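Local coordinates for protein inactive Zymogen C11 Protease (Parabacteroides distasonis, PDB 6MZO) that is a clostripain-like cysteine peptidase of family C11, held as an inactive zymogen and expected to cleave peptide bonds once activated, at residues E345-K348 with W352-D355; M265-P270 with S321-N326. One frame throughout, in Å; residues are numbered along the deposited sequence.

Followed from the N terminus, the chain first lays down most of its mixed sheet and then reaches contact 2, where the loop 265-270 is met again by strand 321-324 after 50 intervening residues. That long excursion includes helix 288-301 and strand 302-307, at one edge of the sheet. Contact 2 ties the loop before strand 275-277 to the two-stranded sheet 310-313/321-324. Contact 1 comes later and closes far less chain: only three residues separate its segments, at the turn from helix 341-347 into helix 351-357. The two closures are therefore in series, neither enclosing nor crossing the other. The centres of contact 1 and contact 2 lie about 24 Å apart, and the nearest atoms of contact 1 and contact 2 are about 10 Å apart.

Contact 1 (E345-K348 with W352-D355)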
ATOM      1  N   GLU A 345      15.395  13.901  -9.803  1.00 34.86           N
ATOM      2  CA  GLU A 345      16.680  13.409  -9.332  1.00 38.99           C
ATOM      3  C   GLU A 345      16.474  12.397  -8.151  1.00 36.43           C
ATOM      4  O   GLU A 345      17.122  11.353  -8.115  1.00 36.08           O
ATOM      5  CB  GLU A 345      17.603  14.577  -8.952  1.00 49.09           C
ATOM      6  CG  GLU A 345      17.496  15.062  -7.536  1.00 64.67           C
ATOM      7  CD  GLU A 345      18.403  16.264  -7.253  1.00 80.76           C
ATOM      8  OE1 GLU A 345      18.578  17.137  -8.148  1.00 86.61           O
ATOM      9  OE2 GLU A 345      18.956  16.300  -6.127  1.00 86.53           O
ATOM     10  N   TRP A 346      15.539  12.676  -7.247  1.00 33.72           N
ATOM     11  CA  TRP A 346      15.162  11.723  -6.204  1.00 33.73           C
ATOM     12  C   TRP A 346      14.741  10.375  -6.791  1.00 35.43           C
ATOM     13  O   TRP A 346      15.124   9.316  -6.298  1.00 35.27           O
ATOM     14  CB  TRP A 346      14.012  12.306  -5.361  1.00 35.32           C
ATOM     15  CG  TRP A 346      13.440  11.374  -4.398  1.00 42.87           C
ATOM     16  CD1 TRP A 346      13.906  11.107  -3.132  1.00 52.30           C
ATOM     17  CD2 TRP A 346      12.295  10.580  -4.581  1.00 40.81           C
ATOM     18  NE1 TRP A 346      13.116  10.164  -2.532  1.00 50.03           N
ATOM     19  CE2 TRP A 346      12.109   9.830  -3.397  1.00 46.01           C
ATOM     20  CE3 TRP A 346      11.387  10.418  -5.638  1.00 38.06           C
ATOM     21  CZ2 TRP A 346      11.051   8.929  -3.243  1.00 46.04           C
ATOM     22  CZ3 TRP A 346      10.330   9.493  -5.473  1.00 43.35           C
ATOM     23  CH2 TRP A 346      10.191   8.775  -4.283  1.00 43.99           C
ATOM     24  N   TYR A 347      13.966  10.433  -7.854  1.00 28.99           N
ATOM     25  CA  TYR A 347      13.448   9.244  -8.469  1.00 28.80           C
ATOM     26  C   TYR A 347      14.531   8.299  -8.923  1.00 30.29           C
ATOM     27  O   TYR A 347      14.297   7.101  -8.992  1.00 29.95           O
ATOM     28  CB  TYR A 347      12.591   9.634  -9.663  1.00 27.41           C
ATOM     29  CG  TYR A 347      11.682   8.557 -10.178  1.00 27.16           C
ATOM     30  CD1 TYR A 347      10.603   8.046  -9.412  1.00 24.45           C
ATOM     31  CD2 TYR A 347      11.896   8.069 -11.448  1.00 26.00           C
ATOM     32  CE1 TYR A 347       9.725   7.091  -9.964  1.00 24.70           C
ATOM     33  CE2 TYR A 347      11.059   7.113 -12.009  1.00 24.22           C
ATOM     34  CZ  TYR A 347       9.992   6.619 -11.250  1.00 24.21           C
ATOM     35  OH  TYR A 347       9.204   5.704 -11.852  1.00 24.69           O
ATOM     36  N   LYS A 348      15.709   8.851  -9.247  1.00 31.23           N
ATOM     37  CA  LYS A 348      16.803   8.055  -9.820  1.00 33.98           C
ATOM     38  C   LYS A 348      17.392   7.025  -8.854  1.00 34.12           C
ATOM     39  O   LYS A 348      18.059   6.079  -9.282  1.00 36.75           O
ATOM     40  CB  LYS A 348      17.892   8.977 -10.369  1.00 34.01           C
ATOM     41  CG  LYS A 348      17.363   9.755 -11.612  1.00 38.87           C
ATOM     42  CD  LYS A 348      18.421  10.711 -12.193  1.00 45.07           C
ATOM     43  CE  LYS A 348      17.905  11.300 -13.487  1.00 47.71           C
ATOM     44  NZ  LYS A 348      18.702  12.485 -13.931  1.00 53.29           N
ATOM     45  N   TRP A 352      12.978   0.583  -9.436  1.00 25.59           N
ATOM     46  CA  TRP A 352      12.235   0.619 -10.700  1.00 25.05           C
ATOM     47  C   TRP A 352      12.955   1.499 -11.747  1.00 28.35           C
ATOM     48  O   TRP A 352      13.136   1.101 -12.890  1.00 28.61           O
ATOM     49  CB  TRP A 352      10.794   1.111 -10.467  1.00 26.07           C
ATOM     50  CG  TRP A 352      10.001   1.269 -11.748  1.00 24.55           C
ATOM     51  CD1 TRP A 352       9.849   2.419 -12.451  1.00 24.10           C
ATOM     52  CD2 TRP A 352       9.259   0.244 -12.431  1.00 22.82           C
ATOM     53  NE1 TRP A 352       9.037   2.175 -13.586  1.00 22.11           N
ATOM     54  CE2 TRP A 352       8.658   0.851 -13.576  1.00 23.00           C
ATOM     55  CE3 TRP A 352       9.068  -1.114 -12.202  1.00 23.59           C
ATOM     56  CZ2 TRP A 352       7.884   0.126 -14.496  1.00 23.14           C
ATOM     57  CZ3 TRP A 352       8.260  -1.841 -13.083  1.00 24.30           C
ATOM     58  CH2 TRP A 352       7.708  -1.219 -14.230  1.00 23.75           C
ATOM     59  N   TYR A 353      13.345   2.704 -11.389  1.00 26.01           N
ATOM     60  CA  TYR A 353      14.074   3.539 -12.328  1.00 29.61           C
ATOM     61  C   TYR A 353      15.359   2.890 -12.856  1.00 29.55           C
ATOM     62  O   TYR A 353      15.637   2.924 -14.055  1.00 29.48           O
ATOM     63  CB  TYR A 353      14.412   4.875 -11.676  1.00 28.66           C
ATOM     64  CG  TYR A 353      15.213   5.762 -12.611  1.00 31.15           C
ATOM     65  CD1 TYR A 353      14.562   6.510 -13.603  1.00 30.22           C
ATOM     66  CD2 TYR A 353      16.575   5.795 -12.557  1.00 31.08           C
ATOM     67  CE1 TYR A 353      15.293   7.300 -14.482  1.00 34.09           C
ATOM     68  CE2 TYR A 353      17.323   6.607 -13.452  1.00 37.98           C
ATOM     69  CZ  TYR A 353      16.652   7.339 -14.399  1.00 37.30           C
ATOM     70  OH  TYR A 353      17.427   8.131 -15.266  1.00 38.16           O
ATOM     71  N   LYS A 354      16.182   2.351 -11.952  1.00 30.43           N
ATOM     72  CA  LYS A 354      17.412   1.741 -12.347  1.00 33.58           C
ATOM     73  C   LYS A 354      17.215   0.580 -13.315  1.00 36.65           C
ATOM     74  O   LYS A 354      17.960   0.447 -14.308  1.00 39.43           O
ATOM     75  CB  LYS A 354      18.168   1.269 -11.098  1.00 36.77           C
ATOM     76  CG  LYS A 354      18.522   2.426 -10.159  1.00 39.78           C
ATOM     77  CD  LYS A 354      19.207   1.885  -8.887  1.00 42.69           C
ATOM     78  CE  LYS A 354      19.439   2.979  -7.831  1.00 46.14           C
ATOM     79  NZ  LYS A 354      19.955   2.311  -6.566  1.00 49.65           N
ATOM     80  N   ASP A 355      16.195  -0.230 -13.057  1.00 30.83           N
ATOM     81  CA  ASP A 355      15.996  -1.439 -13.860  1.00 34.97           C
ATOM     82  C   ASP A 355      15.179  -1.206 -15.131  1.00 34.48           C
ATOM     83  O   ASP A 355      15.316  -1.974 -16.105  1.00 38.56           O
ATOM     84  CB  ASP A 355      15.367  -2.551 -13.037  1.00 33.43           C
ATOM     85  CG  ASP A 355      16.280  -3.023 -11.922  1.00 35.19           C
ATOM     86  OD1 ASP A 355      17.468  -2.634 -11.930  1.00 39.95           O
ATOM     87  OD2 ASP A 355      15.823  -3.767 -11.062  1.00 34.82           O
TER
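Y353 lies against both Y347 and K348, and its side chain gives a worked example of how two consecutive helices pack across a tight turn. Its CB points at the preceding segment and rests 3.5 Å from Y347 O. With CG anti to the backbone N (chi1 178°), the ring is directed alongside K348 rather than past it. CG then meets the K348 backbone, and CD2 lies 3.6 Å from K348 CA. On the other side of the ring the neighbour changes: Y353 CD1 is 3.8 Å from Y347 CD2, and the two tyrosine rings, their planes inclined at 69°, meet obliquely. Further out the lysine chain takes over. K348 runs extended beyond CG in the same direction as the tyrosine, and its CG sits over one face of the Y353 ring in a CH-pi contact, 4.0 Å from the centroid and displaced toward the rim, where CE2 is its nearest ring atom. At the tip, Y353 OH comes within 3.7 Å of K348 CE, a van der Waals contact between the hydroxyl oxygen and the lysine methylene; the hydroxyl itself hydrogen-bonds to a bound glycerol, probably from the crystallisation liquor.

Two smaller touches add to the contact. The extended chain of K354 brings CE to 3.7 Å from K348 O, and Y347 OH lies 3.4 Å from W352 CD1, the two side chains running side by side.

The phenol oxygen of Y347 is satisfied by a hydrogen bond to E169 on helix 168-173, while its ring meets Y334 of strand 332-334. W352 presses on that same helix and on A239 and C242 of helix 235-246, so the turn joining helices 341-347 and 351-357 is seated against two earlier helices and a short strand.

Contact 2 (M265-P270 with S321-N326); sequences MEYLTP and SYLPVN
Y267 and L323 make the principal apolar contact between the loop 265-270 and strand 321-324, a small example of a methyl group set on an aromatic face. L323 CD1 lies over one face of the tyrosine ring, 3.8 Å from its centroid and 21° off the ring normal, in a CH-pi contact. It is shifted toward the CG side of the ring, 3.6 Å from Y267 CG, and also reaches Y267 CB. Over the opposite face of the Y267 ring, T269 O stands 3.9 Å above the plane, offset toward the rim. The two side chains, Y267 and L323, cross at about a right angle. On the tyrosine, CG stands anti to the backbone N (chi1 -161°), carrying the ring out from the loop so that its flat side meets the leucine branch.

A second, looser van der Waals contact involves S321, which projects from the same side of the strand as L323. Its OG is 4.0 Å from Y267 CE2, too distant to be more than a touch, and its hydroxyl hydrogen-bonds to Y315 O instead.

The polar interactions belong to the loop itself. L268 N donates to E266 OE2 over 3.0 Å, meeting the carboxylate on its anti side and 21° out of its plane, while E266 OE1 accepts from A274 N. One carboxylate thus grips two backbone amides.

With an alanine here in place of Y267, L323 CD1 would probably lose the surface it packs on, leaving a gap between loop and strand.

The chemistry is mainly dispersive, a methyl on a ring face. Backbone bonds pair S321 with Y313 of strand 310-313 and M265 with L275 of strand 275-277, so the two segments are probably placed mainly by those neighbours.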
ATOM      1  N   MET A 265      -3.643  10.524 -10.831  1.00 21.15           N
ATOM      2  CA  MET A 265      -3.848   9.573  -9.711  1.00 21.17           C
ATOM      3  C   MET A 265      -3.589  10.280  -8.400  1.00 24.48           C
ATOM      4  O   MET A 265      -4.341  10.069  -7.445  1.00 26.74           O
ATOM      5  CB  MET A 265      -2.929   8.328  -9.866  1.00 22.07           C
ATOM      6  CG  MET A 265      -3.490   7.411 -10.969  1.00 25.76           C
ATOM      7  SD  MET A 265      -4.917   6.402 -10.364  1.00 24.98           S
ATOM      8  CE  MET A 265      -6.146   6.641 -11.655  1.00 25.95           C
ATOM      9  N   GLU A 266      -2.546  11.102  -8.348  1.00 23.80           N
ATOM     10  CA  GLU A 266      -2.208  11.834  -7.133  1.00 27.23           C
ATOM     11  C   GLU A 266      -2.675  13.283  -7.219  1.00 27.72           C
ATOM     12  O   GLU A 266      -2.529  13.931  -8.256  1.00 27.24           O
ATOM     13  CB  GLU A 266      -0.700  11.781  -6.878  1.00 28.32           C
ATOM     14  CG  GLU A 266      -0.243  12.597  -5.681  1.00 28.06           C
ATOM     15  CD  GLU A 266       0.533  13.836  -6.082  1.00 29.58           C
ATOM     16  OE1 GLU A 266       1.421  13.727  -6.954  1.00 34.57           O
ATOM     17  OE2 GLU A 266       0.254  14.920  -5.527  1.00 32.89           O
ATOM     18  N   TYR A 267      -3.234  13.787  -6.124  1.00 28.70           N
ATOM     19  CA  TYR A 267      -3.723  15.160  -6.078  1.00 32.79           C
ATOM     20  C   TYR A 267      -3.529  15.780  -4.698  1.00 34.52           C
ATOM     21  O   TYR A 267      -4.496  16.019  -3.974  1.00 31.65           O
ATOM     22  CB  TYR A 267      -5.199  15.216  -6.478  1.00 27.01           C
ATOM     23  CG  TYR A 267      -5.666  16.591  -6.905  1.00 37.07           C
ATOM     24  CD1 TYR A 267      -5.320  17.108  -8.147  1.00 35.70           C
ATOM     25  CD2 TYR A 267      -6.451  17.370  -6.065  1.00 42.85           C
ATOM     26  CE1 TYR A 267      -5.744  18.363  -8.541  1.00 39.31           C
ATOM     27  CE2 TYR A 267      -6.879  18.627  -6.451  1.00 46.73           C
ATOM     28  CZ  TYR A 267      -6.523  19.118  -7.689  1.00 45.64           C
ATOM     29  OH  TYR A 267      -6.947  20.367  -8.078  1.00 54.71           O
ATOM     30  N   LEU A 268      -2.276  16.038  -4.341  1.00 32.75           N
ATOM     31  CA  LEU A 268      -1.954  16.635  -3.049  1.00 34.83           C
ATOM     32  C   LEU A 268      -1.830  18.149  -3.174  1.00 37.87           C
ATOM     33  O   LEU A 268      -1.960  18.876  -2.189  1.00 40.54           O
ATOM     34  CB  LEU A 268      -0.658  16.043  -2.493  1.00 33.83           C
ATOM     35  CG  LEU A 268      -0.656  14.535  -2.238  1.00 36.30           C
ATOM     36  CD1 LEU A 268       0.758  13.978  -2.310  1.00 36.17           C
ATOM     37  CD2 LEU A 268      -1.294  14.216  -0.895  1.00 40.26           C
ATOM     38  N   THR A 269      -1.577  18.615  -4.392  1.00 36.95           N
ATOM     39  CA  THR A 269      -1.435  20.041  -4.662  1.00 37.74           C
ATOM     40  C   THR A 269      -2.171  20.357  -5.964  1.00 39.07           C
ATOM     41  O   THR A 269      -2.444  19.457  -6.787  1.00 38.91           O
ATOM     42  CB  THR A 269       0.057  20.447  -4.791  1.00 53.01           C
ATOM     43  OG1 THR A 269       0.652  19.780  -5.914  1.00 50.33           O
ATOM     44  CG2 THR A 269       0.830  20.081  -3.549  1.00 53.87           C
ATOM     45  N   PRO A 270      -2.535  21.610  -6.140  1.00 46.80           N
ATOM     46  CA  PRO A 270      -3.322  21.959  -7.315  1.00 48.39           C
ATOM     47  C   PRO A 270      -2.526  22.187  -8.596  1.00 45.98           C
ATOM     48  O   PRO A 270      -3.143  22.145  -9.633  1.00 52.42           O
ATOM     49  CB  PRO A 270      -4.002  23.254  -6.880  1.00 53.57           C
ATOM     50  CG  PRO A 270      -3.036  23.872  -5.902  1.00 54.63           C
ATOM     51  CD  PRO A 270      -2.559  22.678  -5.120  1.00 50.91           C
ATOM     52  N   SER A 321     -11.478  16.984  -2.393  1.00 46.11           N
ATOM     53  CA  SER A 321     -11.817  17.006  -3.830  1.00 47.62           C
ATOM     54  C   SER A 321     -12.284  15.644  -4.348  1.00 46.97           C
ATOM     55  O   SER A 321     -11.789  14.635  -3.903  1.00 47.64           O
ATOM     56  CB  SER A 321     -10.598  17.441  -4.643  1.00 45.94           C
ATOM     57  OG  SER A 321     -10.264  18.777  -4.305  1.00 49.84           O
ATOM     58  N   TYR A 322     -13.227  15.626  -5.284  1.00 49.36           N
ATOM     59  CA  TYR A 322     -13.560  14.377  -5.958  1.00 47.45           C
ATOM     60  C   TYR A 322     -13.241  14.585  -7.408  1.00 44.91           C
ATOM     61  O   TYR A 322     -13.717  15.522  -8.022  1.00 48.06           O
ATOM     62  CB  TYR A 322     -15.021  13.966  -5.776  1.00 51.53           C
ATOM     63  CG  TYR A 322     -15.380  13.623  -4.351  1.00 57.07           C
ATOM     64  CD1 TYR A 322     -15.714  14.621  -3.445  1.00 63.66           C
ATOM     65  CD2 TYR A 322     -15.377  12.303  -3.911  1.00 54.98           C
ATOM     66  CE1 TYR A 322     -16.038  14.320  -2.134  1.00 65.77           C
ATOM     67  CE2 TYR A 322     -15.704  11.980  -2.593  1.00 59.21           C
ATOM     68  CZ  TYR A 322     -16.028  12.994  -1.704  1.00 64.19           C
ATOM     69  OH  TYR A 322     -16.358  12.703  -0.393  1.00 65.41           O
ATOM     70  N   LEU A 323     -12.419  13.710  -7.955  1.00 39.11           N
ATOM     71  CA  LEU A 323     -11.990  13.822  -9.331  1.00 36.74           C
ATOM     72  C   LEU A 323     -12.400  12.556 -10.070  1.00 37.10           C
ATOM     73  O   LEU A 323     -12.326  11.470  -9.541  1.00 35.94           O
ATOM     74  CB  LEU A 323     -10.442  14.016  -9.401  1.00 38.96           C
ATOM     75  CG  LEU A 323      -9.891  15.285  -8.751  1.00 42.54           C
ATOM     76  CD1 LEU A 323      -8.352  15.275  -8.835  1.00 41.77           C
ATOM     77  CD2 LEU A 323     -10.411  16.544  -9.406  1.00 46.51           C
ATOM     78  N   PRO A 324     -12.774  12.671 -11.332  1.00 34.71           N
ATOM     79  CA  PRO A 324     -13.212  11.577 -12.213  1.00 35.42           C
ATOM     80  C   PRO A 324     -12.091  10.587 -12.526  1.00 34.81           C
ATOM     81  O   PRO A 324     -10.966  10.985 -12.804  1.00 31.27           O
ATOM     82  CB  PRO A 324     -13.696  12.328 -13.473  1.00 39.13           C
ATOM     83  CG  PRO A 324     -12.777  13.530 -13.488  1.00 38.20           C
ATOM     84  CD  PRO A 324     -12.835  13.964 -12.044  1.00 37.29           C
ATOM     85  N   VAL A 325     -12.401   9.296 -12.380  1.00 32.42           N
ATOM     86  CA  VAL A 325     -11.496   8.222 -12.800  1.00 29.19           C
ATOM     87  C   VAL A 325     -12.007   7.778 -14.130  1.00 30.95           C
ATOM     88  O   VAL A 325     -12.948   6.985 -14.204  1.00 32.68           O
ATOM     89  CB  VAL A 325     -11.489   7.066 -11.813  1.00 28.29           C
ATOM     90  CG1 VAL A 325     -10.599   5.923 -12.350  1.00 29.10           C
ATOM     91  CG2 VAL A 325     -10.902   7.571 -10.498  1.00 28.48           C
ATOM     92  N   ASN A 326     -11.426   8.367 -15.187  1.00 34.00           N
ATOM     93  CA  ASN A 326     -11.849   8.050 -16.542  1.00 35.93           C
ATOM     94  C   ASN A 326     -11.025   6.913 -17.152  1.00 34.94           C
ATOM     95  O   ASN A 326     -11.517   6.231 -18.039  1.00 39.66           O
ATOM     96  CB  ASN A 326     -11.767   9.284 -17.460  1.00 39.16           C
ATOM     97  CG  ASN A 326     -12.670  10.436 -17.010  1.00 48.10           C
ATOM     98  OD1 ASN A 326     -12.248  11.598 -16.998  1.00 51.55           O
ATOM     99  ND2 ASN A 326     -13.904  10.122 -16.624  1.00 49.58           N
TER